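Local coordinates for protein GCN5 like acetylase + bromodomain (Cryptosporidium parvum, PDB 4LDF) that probably acetylates histone H3 as a GCN5-type transcriptional activator, this chain being its bromodomain, a module that in relatives recognises acetyl-lysine, at residues L21-S26 with T58-A63; Y47-E52 with C85-A90; S76-M81 with F105-L110. All coordinates share one frame; numbering follows the deposited sequence. Where two conformers were deposited one is given.

Contact 1. Residues L21-S26 with T58-A63; sequences LLDTLS and TMKRKA
L22 and M59 make the apolar half of this contact between two nearly antiparallel helices, their side chains crossing at about a right angle. L22 CD1 comes within 3.6 Å of M59 CB and equally close to K60 N, so the methyl lies against the helix backbone as well as a side chain. L22 CD2 touches M59 CB and M59 CE at 3.9 Å each. The aliphatic part of K60 continues this layer, with CG set against L22 CB at 3.9 Å. Helices 14-27 and 56-64 are the first two helices (Z and A) of the left-handed four-helix bundle of bromodomains, and F74 of helix 71-88 also covers L22. The polar half lies at the partly exposed side. K60 is extended beyond CG and passes over the backbone of D23, where K60 CE is 3.6 Å from D23 CA. Its NZ makes a salt bridge of 2.8 Å to D23 OD2, meeting the oxygen on its anti side and 22° out of the carboxylate plane. D23 CG is anti to the backbone N (chi1 -162°), and OD2 is the oxygen that meets NZ. W19 adds a cation-pi partner for K60.

Contact 2. Residues Y47-E52 with C85-A90; sequences YEIIKE and CRFYNA
I49 and I50 pack against F87 and Y88, joining the short helix 46-49 and the loop after it, in the bromodomain's long ZA loop, to the last turn of helix 71-88, just before the BC loop. The buried side belongs to I50. Its CD1 reaches F87 CD2 at 3.8 Å and lies 4.0 Å from Y88 CB, at the root of the Y88 side chain and obliquely against the F87 ring. The I50 and F87 side chains run antiparallel alongside each other, whereas I50 and Y88 cross at about a right angle. Toward solvent lie I49 and the exposed F87: I49 CG2 meets the ring at its edge, in plane, 3.5 Å from F87 CE2. That approach is close, but it is a single methyl against a rim. I49 CB also stands at the edge of the Y88 ring, whose hydroxyl is hydrogen-bonded to D45. Beyond Y88, a Schellman motif at A90 ends the helix, and N89 sits at a position consistent with the acetyl-lysine-reading asparagine of relatives; its ND2 hydrogen-bonds a glycerol, probably from the crystallisation liquor. N89 ND2 also donates to C85 O at 2.8 Å, from above the carbonyl plane, and that oxygen also accepts the hydrogen bond of N89 N.

Contact 3. Residues S76-M81 with F105-L110; sequences SELKRM and FIWPML
The axes of 76-81 and 105-110 run antiparallel at 178° and stay 12.3 Å apart, and even the nearest pair of CA atoms, K79 and W107, is separated by 9.6 Å. At that spacing the side chains have to do the bridging, and L78 does most of it from the helix 71-88 side. Its CG is anti to the backbone N (chi1 178°), and from there the CD2 methyl reaches into a group of three residues. W107 CZ3 is the closest to L78 CD2, at 3.8 Å, followed by I106 CG2 at 4.0 Å and L110 CD1 at 4.4 Å. L78 and W107 lie alongside, pointing opposite ways, while L78 and I106 cross at a slant.

W107 answers from the other helix with the far end of its six-membered ring. K79 CB stands at the edge of that ring, near its plane, 4.0 Å from W107 CH2. One face of the indole is covered within its own helix by L110 CD2, 3.5 Å above the plane and shifted toward the rim. W107 chi1 is -120°, away from the staggered positions, and the far end of the indole comes nearer helix 71-88. The next residue is P108, and the helix is kinked there, the N atoms of P108 and M109 lacking bonds to the preceding turn.

In the bromodomain these are the last two helices of the bundle, and helix 14-27 packs beside them, with L25 on L78 and L21 on I106. The ammonium of K79 turns off to a salt bridge with D83. No hydrogen bond or salt bridge crosses between the two segments, so their cohesion rests on van der Waals contact and the burial of apolar surface, through aliphatic carbons and one indole reaching across the gap.

Contacts 1 and 3 are buried near the middle of the bundle, their centres about 11 Å apart, and together they draw on all four bundle helices. They touch directly: L21 packs on I106 and L110, and K62 forms a salt bridge with E77. Contact 2 lies farther out, about 14 Å from the centre of the chain and about 20 Å from contact 1, centre to centre. It shares helix 71-88 with contact 3, and E52 O probably accepts a hydrogen bond from R80. The chemistry differs accordingly. Contact 1 pairs an apolar layer with a salt bridge, contact 3 is purely apolar across a wide gap, and contact 2 sets isoleucines against aromatic rings beside the glycerol site.

Contact 1. Residues L21-S26 with T58-A63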
loop_
_atom_site.group_PDB
_atom_site.type_symbol
_atom_site.label_atom_id
_atom_site.label_comp_id
_atom_site.label_asym_id
_atom_site.label_seq_id
_atom_site.Cartn_x
_atom_site.Cartn_y
_atom_site.Cartn_z
ATOM N N LEU A 21 5.441 -8.459 -2.771
ATOM C CA LEU A 21 5.927 -7.103 -2.492
ATOM C C LEU A 21 5.080 -6.550 -1.326
ATOM O O LEU A 21 5.615 -5.992 -0.379
ATOM C CB LEU A 21 5.772 -6.228 -3.748
ATOM C CG LEU A 21 6.057 -4.738 -3.654
ATOM C CD1 LEU A 21 6.557 -4.205 -4.992
ATOM C CD2 LEU A 21 4.816 -3.947 -3.241
ATOM N N LEU A 22 3.777 -6.736 -1.407
ATOM C CA LEU A 22 2.817 -6.279 -0.409
ATOM C C LEU A 22 3.027 -7.013 0.903
ATOM O O LEU A 22 2.982 -6.381 1.951
ATOM C CB LEU A 22 1.393 -6.437 -0.918
ATOM C CG LEU A 22 0.953 -5.471 -2.029
ATOM C CD1 LEU A 22 -0.292 -6.013 -2.710
ATOM C CD2 LEU A 22 0.684 -4.055 -1.482
ATOM N N ASP A 23 3.334 -8.324 0.833
ATOM C CA ASP A 23 3.666 -9.137 2.001
ATOM C C ASP A 23 4.965 -8.629 2.631
ATOM O O ASP A 23 4.977 -8.400 3.825
ATOM C CB ASP A 23 3.719 -10.649 1.685
ATOM C CG ASP A 23 3.624 -11.523 2.933
ATOM O OD1 ASP A 23 4.443 -12.448 3.071
ATOM O OD2 ASP A 23 2.750 -11.247 3.794
ATOM N N THR A 24 6.013 -8.360 1.824
ATOM C CA THR A 24 7.263 -7.787 2.342
ATOM C C THR A 24 6.969 -6.464 3.056
ATOM O O THR A 24 7.434 -6.256 4.186
ATOM C CB THR A 24 8.300 -7.582 1.209
ATOM O OG1 THR A 24 8.751 -8.859 0.797
ATOM C CG2 THR A 24 9.528 -6.757 1.668
ATOM N N LEU A 25 6.206 -5.572 2.377
ATOM C CA LEU A 25 5.813 -4.277 2.917
ATOM C C LEU A 25 5.088 -4.420 4.241
ATOM O O LEU A 25 5.491 -3.778 5.207
ATOM C CB LEU A 25 4.992 -3.448 1.910
ATOM C CG LEU A 25 4.497 -2.084 2.396
ATOM C CD1 LEU A 25 5.651 -1.052 2.519
ATOM C CD2 LEU A 25 3.399 -1.547 1.486
ATOM N N SER A 26 4.036 -5.254 4.296
ATOM C CA SER A 26 3.226 -5.475 5.507
ATOM C C SER A 26 4.005 -6.012 6.702
ATOM O O SER A 26 3.668 -5.667 7.832
ATOM C CB SER A 26 2.029 -6.375 5.215
ATOM O OG SER A 26 2.458 -7.633 4.722
ATOM N N THR A 58 -6.591 -4.707 0.880
ATOM C CA THR A 58 -7.322 -4.406 -0.354
ATOM C C THR A 58 -6.434 -4.757 -1.566
ATOM O O THR A 58 -6.889 -5.471 -2.454
ATOM C CB THR A 58 -7.804 -2.934 -0.355
ATOM O OG1 THR A 58 -8.746 -2.753 0.703
ATOM C CG2 THR A 58 -8.427 -2.502 -1.687
ATOM N N MET A 59 -5.179 -4.272 -1.590
ATOM C CA MET A 59 -4.235 -4.543 -2.681
ATOM C C MET A 59 -3.853 -6.027 -2.778
ATOM O O MET A 59 -3.754 -6.544 -3.890
ATOM C CB MET A 59 -3.017 -3.616 -2.610
ATOM C CG MET A 59 -3.370 -2.160 -2.893
ATOM S SD MET A 59 -2.000 -0.991 -2.898
ATOM C CE MET A 59 -1.578 -0.927 -1.177
ATOM N N LYS A 60 -3.681 -6.716 -1.619
ATOM C CA LYS A 60 -3.379 -8.159 -1.549
ATOM C C LYS A 60 -4.548 -8.949 -2.128
ATOM O O LYS A 60 -4.306 -9.930 -2.830
ATOM C CB LYS A 60 -3.100 -8.616 -0.116
ATOM C CG LYS A 60 -1.623 -8.610 0.247
ATOM C CD LYS A 60 -1.419 -9.152 1.656
ATOM C CE LYS A 60 0.034 -9.389 1.945
ATOM N NZ LYS A 60 0.259 -10.044 3.258
ATOM N N ARG A 61 -5.808 -8.512 -1.855
ATOM C CA ARG A 61 -7.038 -9.142 -2.367
ATOM C C ARG A 61 -7.083 -9.011 -3.880
ATOM O O ARG A 61 -7.390 -9.979 -4.576
ATOM C CB ARG A 61 -8.291 -8.461 -1.797
ATOM C CG ARG A 61 -9.082 -9.289 -0.801
ATOM C CD ARG A 61 -10.545 -8.850 -0.656
ATOM N NE ARG A 61 -10.798 -7.415 -0.866
ATOM C CZ ARG A 61 -10.538 -6.453 0.016
ATOM N NH1 ARG A 61 -10.836 -5.191 -0.263
ATOM N NH2 ARG A 61 -9.979 -6.745 1.182
ATOM N N LYS A 62 -6.824 -7.793 -4.385
ATOM C CA LYS A 62 -6.776 -7.482 -5.816
ATOM C C LYS A 62 -5.708 -8.356 -6.513
ATOM O O LYS A 62 -5.976 -8.919 -7.570
ATOM C CB LYS A 62 -6.504 -5.986 -6.039
ATOM C CG LYS A 62 -7.661 -5.086 -5.579
ATOM C CD LYS A 62 -7.505 -3.640 -6.053
ATOM C CE LYS A 62 -8.594 -2.767 -5.494
ATOM N NZ LYS A 62 -8.428 -1.342 -5.887
ATOM N N ALA A 63 -4.524 -8.487 -5.900
ATOM C CA ALA A 63 -3.399 -9.273 -6.430
ATOM C C ALA A 63 -3.718 -10.769 -6.492
ATOM O O ALA A 63 -3.457 -11.412 -7.520
ATOM C CB ALA A 63 -2.142 -9.030 -5.601
#

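Contact 2. Residues Y47-E52 with C85-A90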
loop_
_atom_site.group_PDB
_atom_site.type_symbol
_atom_site.label_atom_id
_atom_site.label_comp_id
_atom_site.label_asym_id
_atom_site.label_seq_id
_atom_site.Cartn_x
_atom_site.Cartn_y
_atom_site.Cartn_z
ATOM N N TYR A 47 -12.923 9.060 6.065
ATOM C CA TYR A 47 -13.575 8.912 4.765
ATOM C C TYR A 47 -14.276 10.181 4.245
ATOM O O TYR A 47 -14.780 10.182 3.117
ATOM C CB TYR A 47 -14.468 7.661 4.767
ATOM C CG TYR A 47 -13.678 6.412 5.091
ATOM C CD1 TYR A 47 -12.947 5.750 4.110
ATOM C CD2 TYR A 47 -13.627 5.914 6.390
ATOM C CE1 TYR A 47 -12.189 4.622 4.410
ATOM C CE2 TYR A 47 -12.877 4.782 6.700
ATOM C CZ TYR A 47 -12.174 4.129 5.702
ATOM O OH TYR A 47 -11.435 3.013 6.002
ATOM N N GLU A 48 -14.265 11.270 5.049
ATOM C CA GLU A 48 -14.800 12.584 4.662
ATOM C C GLU A 48 -13.678 13.323 3.923
ATOM O O GLU A 48 -13.934 14.216 3.130
ATOM C CB GLU A 48 -15.183 13.421 5.914
ATOM C CG GLU A 48 -16.348 12.901 6.740
ATOM C CD GLU A 48 -17.669 12.762 6.007
ATOM O OE1 GLU A 48 -18.318 11.709 6.198
ATOM O OE2 GLU A 48 -18.036 13.669 5.218
ATOM N N ILE A 49 -12.432 12.966 4.244
ATOM C CA ILE A 49 -11.211 13.559 3.713
ATOM C C ILE A 49 -10.637 12.720 2.569
ATOM O O ILE A 49 -10.258 13.271 1.535
ATOM C CB ILE A 49 -10.156 13.740 4.873
ATOM C CG1 ILE A 49 -10.717 14.461 6.139
ATOM C CG2 ILE A 49 -8.873 14.382 4.375
ATOM C CD1 ILE A 49 -11.513 15.792 5.922
ATOM N N ILE A 50 -10.523 11.395 2.777
ATOM C CA ILE A 50 -9.910 10.493 1.792
ATOM C C ILE A 50 -11.002 9.821 0.966
ATOM O O ILE A 50 -11.727 8.958 1.469
ATOM C CB ILE A 50 -8.921 9.506 2.484
ATOM C CG1 ILE A 50 -7.807 10.237 3.327
ATOM C CG2 ILE A 50 -8.342 8.506 1.516
ATOM C CD1 ILE A 50 -6.823 11.213 2.571
ATOM N N LYS A 51 -11.126 10.248 -0.302
ATOM C CA LYS A 51 -12.174 9.791 -1.211
ATOM C C LYS A 51 -11.823 8.597 -2.082
ATOM O O LYS A 51 -12.716 7.992 -2.681
ATOM C CB LYS A 51 -12.773 10.959 -2.020
ATOM C CG LYS A 51 -13.624 11.903 -1.169
ATOM C CD LYS A 51 -12.837 13.180 -0.849
ATOM C CE LYS A 51 -13.628 14.250 -0.136
ATOM N NZ LYS A 51 -12.734 15.120 0.681
ATOM N N GLU A 52 -10.530 8.230 -2.111
ATOM C CA GLU A 52 -10.015 7.069 -2.840
ATOM C C GLU A 52 -9.117 6.298 -1.858
ATOM O O GLU A 52 -7.891 6.261 -2.030
ATOM C CB GLU A 52 -9.250 7.508 -4.113
ATOM C CG GLU A 52 -10.136 8.088 -5.208
ATOM C CD GLU A 52 -9.456 8.865 -6.325
ATOM O OE1 GLU A 52 -8.386 8.431 -6.817
ATOM O OE2 GLU A 52 -10.032 9.892 -6.746
ATOM N N CYS A 85 -2.208 8.858 3.375
ATOM C CA CYS A 85 -1.737 8.942 4.756
ATOM C C CYS A 85 -1.231 10.335 5.063
ATOM O O CYS A 85 -1.699 10.962 6.032
ATOM C CB CYS A 85 -0.669 7.890 5.046
ATOM S SG CYS A 85 -0.156 7.820 6.790
ATOM N N ARG A 86 -0.306 10.836 4.193
ATOM C CA ARG A 86 0.335 12.151 4.294
ATOM C C ARG A 86 -0.653 13.291 4.111
ATOM O O ARG A 86 -0.509 14.305 4.779
ATOM C CB ARG A 86 1.549 12.260 3.357
ATOM C CG ARG A 86 2.759 11.396 3.827
ATOM C CD ARG A 86 4.010 11.620 2.992
ATOM N NE ARG A 86 3.802 11.175 1.613
ATOM C CZ ARG A 86 4.349 10.095 1.064
ATOM N NH1 ARG A 86 5.226 9.358 1.750
ATOM N NH2 ARG A 86 4.045 9.754 -0.179
ATOM N N PHE A 87 -1.692 13.117 3.249
ATOM C CA PHE A 87 -2.719 14.145 3.066
ATOM C C PHE A 87 -3.580 14.230 4.337
ATOM O O PHE A 87 -3.730 15.321 4.891
ATOM C CB PHE A 87 -3.584 13.849 1.836
ATOM C CG PHE A 87 -4.638 14.887 1.534
ATOM C CD1 PHE A 87 -4.424 15.856 0.564
ATOM C CD2 PHE A 87 -5.880 14.852 2.171
ATOM C CE1 PHE A 87 -5.421 16.801 0.265
ATOM C CE2 PHE A 87 -6.865 15.804 1.880
ATOM C CZ PHE A 87 -6.631 16.759 0.920
ATOM N N TYR A 88 -4.129 13.090 4.811
ATOM C CA TYR A 88 -4.965 13.050 6.025
ATOM C C TYR A 88 -4.235 13.633 7.255
ATOM O O TYR A 88 -4.843 14.364 8.051
ATOM C CB TYR A 88 -5.474 11.619 6.329
ATOM C CG TYR A 88 -6.277 11.567 7.612
ATOM C CD1 TYR A 88 -7.590 12.025 7.654
ATOM C CD2 TYR A 88 -5.700 11.130 8.802
ATOM C CE1 TYR A 88 -8.318 12.027 8.841
ATOM C CE2 TYR A 88 -6.407 11.163 10.006
ATOM C CZ TYR A 88 -7.726 11.583 10.014
ATOM O OH TYR A 88 -8.436 11.583 11.190
ATOM N N ASN A 89 -2.944 13.289 7.393
ATOM C CA ASN A 89 -2.056 13.717 8.482
ATOM C C ASN A 89 -1.355 15.054 8.249
ATOM O O ASN A 89 -0.575 15.496 9.113
ATOM C CB ASN A 89 -1.058 12.602 8.845
ATOM C CG ASN A 89 -1.730 11.403 9.457
ATOM O OD1 ASN A 89 -2.161 11.449 10.595
ATOM N ND2 ASN A 89 -1.836 10.296 8.720
ATOM N N ALA A 90 -1.692 15.747 7.114
ATOM C CA ALA A 90 -1.165 17.059 6.730
ATOM C C ALA A 90 0.377 17.099 6.745
ATOM O O ALA A 90 0.962 18.066 7.234
ATOM C CB ALA A 90 -1.751 18.148 7.642
#

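Contact 3. Residues S76-M81 with F105-L110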
loop_
_atom_site.group_PDB
_atom_site.type_symbol
_atom_site.label_atom_id
_atom_site.label_comp_id
_atom_site.label_asym_id
_atom_site.label_seq_id
_atom_site.Cartn_x
_atom_site.Cartn_y
_atom_site.Cartn_z
ATOM N N SER A 76 0.364 3.070 -8.980
ATOM C CA SER A 76 -0.449 4.271 -8.734
ATOM C C SER A 76 -1.194 4.126 -7.411
ATOM O O SER A 76 -1.234 5.074 -6.628
ATOM C CB SER A 76 -1.456 4.498 -9.856
ATOM O OG SER A 76 -0.815 4.482 -11.117
ATOM N N GLU A 77 -1.784 2.940 -7.176
ATOM C CA GLU A 77 -2.529 2.601 -5.975
ATOM C C GLU A 77 -1.611 2.568 -4.754
ATOM O O GLU A 77 -1.975 3.099 -3.712
ATOM C CB GLU A 77 -3.220 1.235 -6.130
ATOM C CG GLU A 77 -4.217 0.996 -5.003
ATOM C CD GLU A 77 -5.265 -0.069 -5.238
ATOM O OE1 GLU A 77 -6.193 -0.176 -4.402
ATOM O OE2 GLU A 77 -5.172 -0.779 -6.264
ATOM N N LEU A 78 -0.438 1.910 -4.874
ATOM C CA LEU A 78 0.520 1.848 -3.775
ATOM C C LEU A 78 1.007 3.253 -3.428
ATOM O O LEU A 78 1.107 3.565 -2.239
ATOM C CB LEU A 78 1.706 0.902 -4.081
ATOM C CG LEU A 78 2.791 0.801 -2.989
ATOM C CD1 LEU A 78 2.232 0.200 -1.691
ATOM C CD2 LEU A 78 3.992 0.020 -3.488
ATOM N N LYS A 79 1.293 4.104 -4.444
ATOM C CA LYS A 79 1.716 5.491 -4.188
ATOM C C LYS A 79 0.597 6.251 -3.478
ATOM O O LYS A 79 0.871 6.961 -2.510
ATOM C CB LYS A 79 2.125 6.239 -5.471
ATOM C CG LYS A 79 2.874 7.522 -5.140
ATOM C CD LYS A 79 2.964 8.473 -6.296
ATOM C CE LYS A 79 3.848 9.651 -5.944
ATOM N NZ LYS A 79 3.126 10.685 -5.142
ATOM N N ARG A 80 -0.657 6.093 -3.967
ATOM C CA ARG A 80 -1.878 6.670 -3.403
ATOM C C ARG A 80 -2.032 6.259 -1.926
ATOM O O ARG A 80 -2.406 7.098 -1.112
ATOM C CB ARG A 80 -3.116 6.251 -4.238
ATOM C CG ARG A 80 -4.476 6.658 -3.606
ATOM C CD ARG A 80 -5.629 6.844 -4.591
ATOM N NE ARG A 80 -5.688 5.814 -5.633
ATOM C CZ ARG A 80 -6.261 4.621 -5.496
ATOM N NH1 ARG A 80 -6.275 3.768 -6.509
ATOM N NH2 ARG A 80 -6.824 4.273 -4.344
ATOM N N MET A 81 -1.689 4.993 -1.563
ATOM C CA MET A 81 -1.764 4.600 -0.149
ATOM C C MET A 81 -0.899 5.548 0.730
ATOM O O MET A 81 -1.366 6.018 1.772
ATOM C CB MET A 81 -1.322 3.143 0.055
ATOM C CG MET A 81 -1.652 2.626 1.445
ATOM S SD MET A 81 -0.984 0.993 1.782
ATOM C CE MET A 81 0.818 1.387 1.899
ATOM N N PHE A 105 11.587 2.249 1.541
ATOM C CA PHE A 105 11.947 0.846 1.788
ATOM C C PHE A 105 11.459 -0.083 0.655
ATOM O O PHE A 105 12.224 -0.943 0.218
ATOM C CB PHE A 105 11.387 0.385 3.159
ATOM C CG PHE A 105 11.268 -1.107 3.373
ATOM C CD1 PHE A 105 12.365 -1.857 3.784
ATOM C CD2 PHE A 105 10.046 -1.759 3.202
ATOM C CE1 PHE A 105 12.255 -3.241 3.979
ATOM C CE2 PHE A 105 9.930 -3.133 3.427
ATOM C CZ PHE A 105 11.037 -3.871 3.793
ATOM N N ILE A 106 10.199 0.094 0.196
ATOM C CA ILE A 106 9.561 -0.768 -0.822
ATOM C C ILE A 106 9.795 -0.418 -2.304
ATOM O O ILE A 106 9.650 -1.304 -3.159
ATOM C CB ILE A 106 8.059 -1.040 -0.498
ATOM C CG1 ILE A 106 7.575 -2.428 -1.012
ATOM C CG2 ILE A 106 7.158 0.092 -0.998
ATOM C CD1 ILE A 106 8.250 -3.681 -0.363
ATOM N N TRP A 107 10.138 0.850 -2.606
ATOM C CA TRP A 107 10.390 1.319 -3.982
ATOM C C TRP A 107 11.442 0.482 -4.737
ATOM O O TRP A 107 11.165 0.152 -5.893
ATOM C CB TRP A 107 10.619 2.841 -4.075
ATOM C CG TRP A 107 9.614 3.542 -4.955
ATOM C CD1 TRP A 107 9.874 4.265 -6.087
ATOM C CD2 TRP A 107 8.187 3.599 -4.763
ATOM N NE1 TRP A 107 8.701 4.723 -6.637
ATOM C CE2 TRP A 107 7.651 4.347 -5.835
ATOM C CE3 TRP A 107 7.302 3.039 -3.815
ATOM C CZ2 TRP A 107 6.267 4.552 -5.988
ATOM C CZ3 TRP A 107 5.945 3.296 -3.936
ATOM C CH2 TRP A 107 5.440 4.041 -5.015
ATOM N N PRO A 108 12.591 0.061 -4.129
ATOM C CA PRO A 108 13.520 -0.831 -4.856
ATOM C C PRO A 108 12.849 -2.126 -5.352
ATOM O O PRO A 108 13.102 -2.525 -6.486
ATOM C CB PRO A 108 14.588 -1.164 -3.806
ATOM C CG PRO A 108 14.573 -0.032 -2.872
ATOM C CD PRO A 108 13.126 0.381 -2.787
ATOM N N MET A 109 12.013 -2.779 -4.513
ATOM C CA MET A 109 11.314 -4.026 -4.885
ATOM C C MET A 109 10.306 -3.770 -6.013
ATOM O O MET A 109 10.134 -4.625 -6.866
ATOM C CB MET A 109 10.601 -4.648 -3.661
ATOM C CG MET A 109 10.009 -6.026 -3.924
ATOM S SD MET A 109 9.475 -6.850 -2.415
ATOM C CE MET A 109 9.331 -8.511 -3.024
ATOM N N LEU A 110 9.654 -2.597 -6.023
ATOM C CA LEU A 110 8.666 -2.221 -7.053
ATOM C C LEU A 110 9.284 -2.190 -8.464
ATOM O O LEU A 110 8.601 -2.520 -9.420
ATOM C CB LEU A 110 8.018 -0.858 -6.691
ATOM C CG LEU A 110 6.827 -0.358 -7.509
ATOM C CD1 LEU A 110 5.621 -1.279 -7.375
ATOM C CD2 LEU A 110 6.428 1.028 -7.071
#